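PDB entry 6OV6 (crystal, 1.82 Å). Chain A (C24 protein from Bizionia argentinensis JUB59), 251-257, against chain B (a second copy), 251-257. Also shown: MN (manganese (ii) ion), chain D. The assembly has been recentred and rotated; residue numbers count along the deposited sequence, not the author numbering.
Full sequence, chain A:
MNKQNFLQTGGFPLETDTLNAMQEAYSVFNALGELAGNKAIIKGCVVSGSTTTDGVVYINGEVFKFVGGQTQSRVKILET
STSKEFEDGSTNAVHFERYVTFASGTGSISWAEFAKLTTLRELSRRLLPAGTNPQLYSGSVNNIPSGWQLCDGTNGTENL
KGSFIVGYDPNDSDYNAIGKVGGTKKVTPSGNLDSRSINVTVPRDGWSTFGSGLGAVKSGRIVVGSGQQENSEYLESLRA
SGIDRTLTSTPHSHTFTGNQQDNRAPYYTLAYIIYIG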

ATOM      1  N   PRO A 251     -20.735 -40.585  17.355  1.00 31.83           N
ATOM      2  CA  PRO A 251     -19.883 -39.373  17.200  1.00 30.96           C
ATOM      3  C   PRO A 251     -20.696 -38.102  17.014  1.00 32.56           C
ATOM      4  O   PRO A 251     -21.859 -38.152  16.632  1.00 31.95           O
ATOM      5  N   HIS A 252     -20.084 -36.954  17.300  1.00 29.14           N
ATOM      6  CA  HIS A 252     -20.737 -35.672  17.050  1.00 28.41           C
ATOM      7  C   HIS A 252     -19.670 -34.635  16.720  1.00 31.58           C
ATOM      8  O   HIS A 252     -18.517 -34.770  17.130  1.00 28.88           O
ATOM      9  N   SER A 253     -20.084 -33.583  16.030  1.00 31.50           N
ATOM     10  CA  SER A 253     -19.221 -32.447  15.702  1.00 30.89           C
ATOM     11  C   SER A 253     -20.035 -31.192  15.990  1.00 32.95           C
ATOM     12  O   SER A 253     -21.123 -31.294  16.546  1.00 31.33           O
ATOM     13  N   HIS A 254     -19.517 -29.998  15.629  1.00 28.00           N
ATOM     14  CA  HIS A 254     -20.251 -28.735  15.783  1.00 27.29           C
ATOM     15  C   HIS A 254     -19.982 -27.908  14.528  1.00 28.86           C
ATOM     16  O   HIS A 254     -19.002 -28.165  13.848  1.00 27.75           O
ATOM     17  N   THR A 255     -20.865 -26.983  14.215  1.00 26.29           N
ATOM     18  CA  THR A 255     -20.681 -26.057  13.098  1.00 27.45           C
ATOM     19  C   THR A 255     -20.089 -24.774  13.687  1.00 29.74           C
ATOM     20  O   THR A 255     -20.588 -24.265  14.680  1.00 28.57           O
ATOM     21  N   PHE A 256     -19.062 -24.246  13.039  1.00 26.20           N
ATOM     22  CA  PHE A 256     -18.448 -22.987  13.421  1.00 25.91           C
ATOM     23  C   PHE A 256     -19.074 -21.879  12.574  1.00 29.92           C
ATOM     24  O   PHE A 256     -19.134 -22.026  11.346  1.00 28.63           O
ATOM     25  N   THR A 257     -19.506 -20.784  13.216  1.00 26.41           N
ATOM     26  CA  THR A 257     -20.044 -19.591  12.552  1.00 27.10           C
ATOM     27  C   THR A 257     -19.123 -18.427  12.922  1.00 31.02           C
ATOM     28  O   THR A 257     -19.151 -17.974  14.063  1.00 31.86           O
TER
ATOM     29  N   PRO B 251     -28.166 -30.879  25.069  1.00 42.38           N
ATOM     30  CA  PRO B 251     -27.225 -30.222  24.151  1.00 42.28           C
ATOM     31  C   PRO B 251     -26.031 -29.583  24.871  1.00 41.15           C
ATOM     32  O   PRO B 251     -26.104 -29.259  26.061  1.00 38.95           O
ATOM     33  N   HIS B 252     -24.915 -29.452  24.146  1.00 33.55           N
ATOM     34  CA  HIS B 252     -23.718 -28.789  24.671  1.00 30.93           C
ATOM     35  C   HIS B 252     -23.054 -28.043  23.517  1.00 33.30           C
ATOM     36  O   HIS B 252     -23.239 -28.392  22.354  1.00 30.12           O
ATOM     37  N   SER B 253     -22.239 -27.072  23.858  1.00 32.26           N
ATOM     38  CA  SER B 253     -21.478 -26.297  22.878  1.00 31.32           C
ATOM     39  C   SER B 253     -20.049 -26.175  23.445  1.00 34.30           C
ATOM     40  O   SER B 253     -19.730 -26.787  24.475  1.00 33.26           O
ATOM     41  N   HIS B 254     -19.180 -25.405  22.771  1.00 29.86           N
ATOM     42  CA  HIS B 254     -17.811 -25.162  23.226  1.00 28.68           C
ATOM     43  C   HIS B 254     -17.516 -23.709  22.939  1.00 33.44           C
ATOM     44  O   HIS B 254     -18.190 -23.098  22.104  1.00 34.48           O
ATOM     45  N   THR B 255     -16.542 -23.144  23.652  1.00 31.76           N
ATOM     46  CA  THR B 255     -16.118 -21.766  23.417  1.00 31.51           C
ATOM     47  C   THR B 255     -14.928 -21.829  22.469  1.00 32.29           C
ATOM     48  O   THR B 255     -14.003 -22.606  22.702  1.00 33.22           O
ATOM     49  N   PHE B 256     -14.949 -20.997  21.416  1.00 28.25           N
ATOM     50  CA  PHE B 256     -13.830 -20.883  20.498  1.00 27.01           C
ATOM     51  C   PHE B 256     -12.949 -19.717  20.981  1.00 28.70           C
ATOM     52  O   PHE B 256     -13.462 -18.624  21.219  1.00 27.55           O
ATOM     53  N   THR B 257     -11.640 -19.955  21.090  1.00 26.78           N
ATOM     54  CA  THR B 257     -10.661 -18.909  21.438  1.00 26.74           C
ATOM     55  C   THR B 257      -9.697 -18.829  20.247  1.00 27.89           C
ATOM     56  O   THR B 257      -8.890 -19.729  20.049  1.00 28.13           O
TER

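The contact between these two copies is metal-centred: histidines from both chains converge on one manganese ion, and a pair of phenylalanines packs beside them without a single hydrogen bond crossing between the stretches. It illustrates how alternation along an extended backbone can bring every second side chain to the same interface. A:His252, A:His254 and A:Phe256 direct their CA-to-CB bonds toward the partner, whereas A:Ser253 points away. Chain B follows the same pattern, except that B:His252 leaves its backbone sideways and brings the end of its ring nearer.

The rotamers are repeated in both copies: p for A:His252 and B:His252, m for A:His254 and B:His254, t for A:Phe256 and B:Phe256. With these settings each imidazole presents NE2 to the ion. The MN lies 2.3 Å from A:His252 NE2 and 2.2 Å from each of A:His254 NE2, B:His252 NE2 and B:His254 NE2; two further ligand atoms come from elsewhere in the structure. Each histidine ND1 is hydrogen-bonded elsewhere, so both ring nitrogens are engaged.

Shared coordination explains the crowding of nitrogens. A:His254 NE2 approaches B:His252 NE2 to 3.1 Å, yet this is no hydrogen bond, because both atoms bind the metal. A:His254 is steeply inclined to both histidines of chain B: it turns its edge toward the face of B:His252, while its own face receives the edge of B:His254, both in offset edge-to-face arrangements. A:His254 also reaches the neighbouring backbone, its CE1 lying 4.0 Å from B:Ser253 CA.

Beyond the histidines the contact becomes apolar. A:Phe256 directs its ring edge at the face of B:Phe256, with A:Phe256 CE1 3.7 Å from B:Phe256 CG and the planes inclined at 59°. A:Thr255, A:Thr257, B:Thr255 and B:Thr257 stay out of reach, leaving aromatic rings and the shared ion to join the stretches.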

ATOM      1  CB  PRO A 251     -19.055 -39.644  15.928  1.00 32.50           C
ATOM      2  CG  PRO A 251     -19.326 -41.085  15.553  1.00 38.58           C
ATOM      3  CD  PRO A 251     -20.650 -41.473  16.171  1.00 33.99           C
ATOM      4  CB  HIS A 252     -21.554 -35.185  18.268  1.00 28.71           C
ATOM      5  CG  HIS A 252     -20.707 -34.543  19.319  1.00 31.34           C
ATOM      6  ND1 HIS A 252     -19.876 -35.294  20.134  1.00 32.57           N
ATOM      7  CD2 HIS A 252     -20.547 -33.230  19.615  1.00 31.68           C
ATOM      8  CE1 HIS A 252     -19.257 -34.422  20.908  1.00 31.01           C
ATOM      9  NE2 HIS A 252     -19.613 -33.169  20.617  1.00 31.45           N
ATOM     10  CB  SER A 253     -18.822 -32.497  14.228  1.00 35.54           C
ATOM     11  OG  SER A 253     -17.759 -31.578  14.021  1.00 35.89           O
ATOM     12  CB  HIS A 254     -19.814 -27.934  17.019  1.00 27.71           C
ATOM     13  CG  HIS A 254     -19.972 -28.669  18.320  1.00 29.83           C
ATOM     14  ND1 HIS A 254     -21.057 -28.447  19.141  1.00 31.18           N
ATOM     15  CD2 HIS A 254     -19.167 -29.595  18.891  1.00 31.61           C
ATOM     16  CE1 HIS A 254     -20.874 -29.232  20.196  1.00 30.73           C
ATOM     17  NE2 HIS A 254     -19.768 -29.970  20.067  1.00 30.99           N
ATOM     18  CB  THR A 255     -22.026 -25.787  12.387  1.00 34.79           C
ATOM     19  OG1 THR A 255     -22.419 -27.005  11.751  1.00 34.65           O
ATOM     20  CG2 THR A 255     -21.936 -24.646  11.322  1.00 32.61           C
ATOM     21  CB  PHE A 256     -16.923 -23.043  13.165  1.00 27.30           C
ATOM     22  CG  PHE A 256     -16.216 -21.725  13.447  1.00 28.32           C
ATOM     23  CD1 PHE A 256     -15.913 -21.344  14.754  1.00 30.81           C
ATOM     24  CD2 PHE A 256     -15.858 -20.877  12.409  1.00 28.37           C
ATOM     25  CE1 PHE A 256     -15.252 -20.135  15.014  1.00 32.62           C
ATOM     26  CE2 PHE A 256     -15.200 -19.667  12.665  1.00 30.52           C
ATOM     27  CZ  PHE A 256     -14.931 -19.285  13.969  1.00 30.10           C
ATOM     28  CB  THR A 257     -21.528 -19.339  12.916  1.00 33.62           C
ATOM     29  OG1 THR A 257     -22.298 -20.457  12.450  1.00 29.29           O
ATOM     30  CG2 THR A 257     -22.084 -18.053  12.282  1.00 36.35           C
TER
ATOM     31  CB  PRO B 251     -28.084 -29.161  23.468  1.00 44.23           C
ATOM     32  CG  PRO B 251     -29.508 -29.583  23.687  1.00 49.04           C
ATOM     33  CD  PRO B 251     -29.495 -30.236  25.020  1.00 44.92           C
ATOM     34  CB  HIS B 252     -22.729 -29.773  25.293  1.00 30.23           C
ATOM     35  CG  HIS B 252     -21.897 -30.495  24.279  1.00 32.50           C
ATOM     36  ND1 HIS B 252     -22.431 -31.520  23.530  1.00 33.26           N
ATOM     37  CD2 HIS B 252     -20.620 -30.269  23.874  1.00 33.21           C
ATOM     38  CE1 HIS B 252     -21.476 -31.892  22.691  1.00 32.83           C
ATOM     39  NE2 HIS B 252     -20.370 -31.161  22.854  1.00 33.45           N
ATOM     40  CB  SER B 253     -22.118 -24.916  22.717  1.00 33.85           C
ATOM     41  OG  SER B 253     -21.582 -24.280  21.569  1.00 41.67           O
ATOM     42  CB  HIS B 254     -16.776 -26.025  22.484  1.00 29.36           C
ATOM     43  CG  HIS B 254     -16.980 -27.494  22.608  1.00 32.04           C
ATOM     44  ND1 HIS B 254     -16.231 -28.249  23.479  1.00 33.32           N
ATOM     45  CD2 HIS B 254     -17.842 -28.296  21.951  1.00 33.70           C
ATOM     46  CE1 HIS B 254     -16.655 -29.495  23.332  1.00 33.23           C
ATOM     47  NE2 HIS B 254     -17.642 -29.570  22.432  1.00 33.35           N
ATOM     48  CB  THR B 255     -15.770 -21.056  24.740  1.00 39.26           C
ATOM     49  OG1 THR B 255     -16.971 -20.933  25.498  1.00 38.57           O
ATOM     50  CG2 THR B 255     -15.160 -19.645  24.518  1.00 34.73           C
ATOM     51  CB  PHE B 256     -14.327 -20.596  19.061  1.00 28.40           C
ATOM     52  CG  PHE B 256     -13.202 -20.360  18.068  1.00 28.11           C
ATOM     53  CD1 PHE B 256     -12.523 -21.425  17.502  1.00 30.47           C
ATOM     54  CD2 PHE B 256     -12.861 -19.069  17.674  1.00 29.03           C
ATOM     55  CE1 PHE B 256     -11.505 -21.212  16.570  1.00 32.56           C
ATOM     56  CE2 PHE B 256     -11.824 -18.847  16.758  1.00 31.02           C
ATOM     57  CZ  PHE B 256     -11.150 -19.917  16.211  1.00 29.28           C
ATOM     58  CB  THR B 257      -9.918 -19.251  22.762  1.00 38.15           C
ATOM     59  OG1 THR B 257     -10.878 -19.322  23.812  1.00 35.84           O
ATOM     60  CG2 THR B 257      -8.837 -18.204  23.123  1.00 38.92           C
TER
HETATM   61 MN    MN D 301     -18.663 -31.302  21.499  1.00 28.64          MN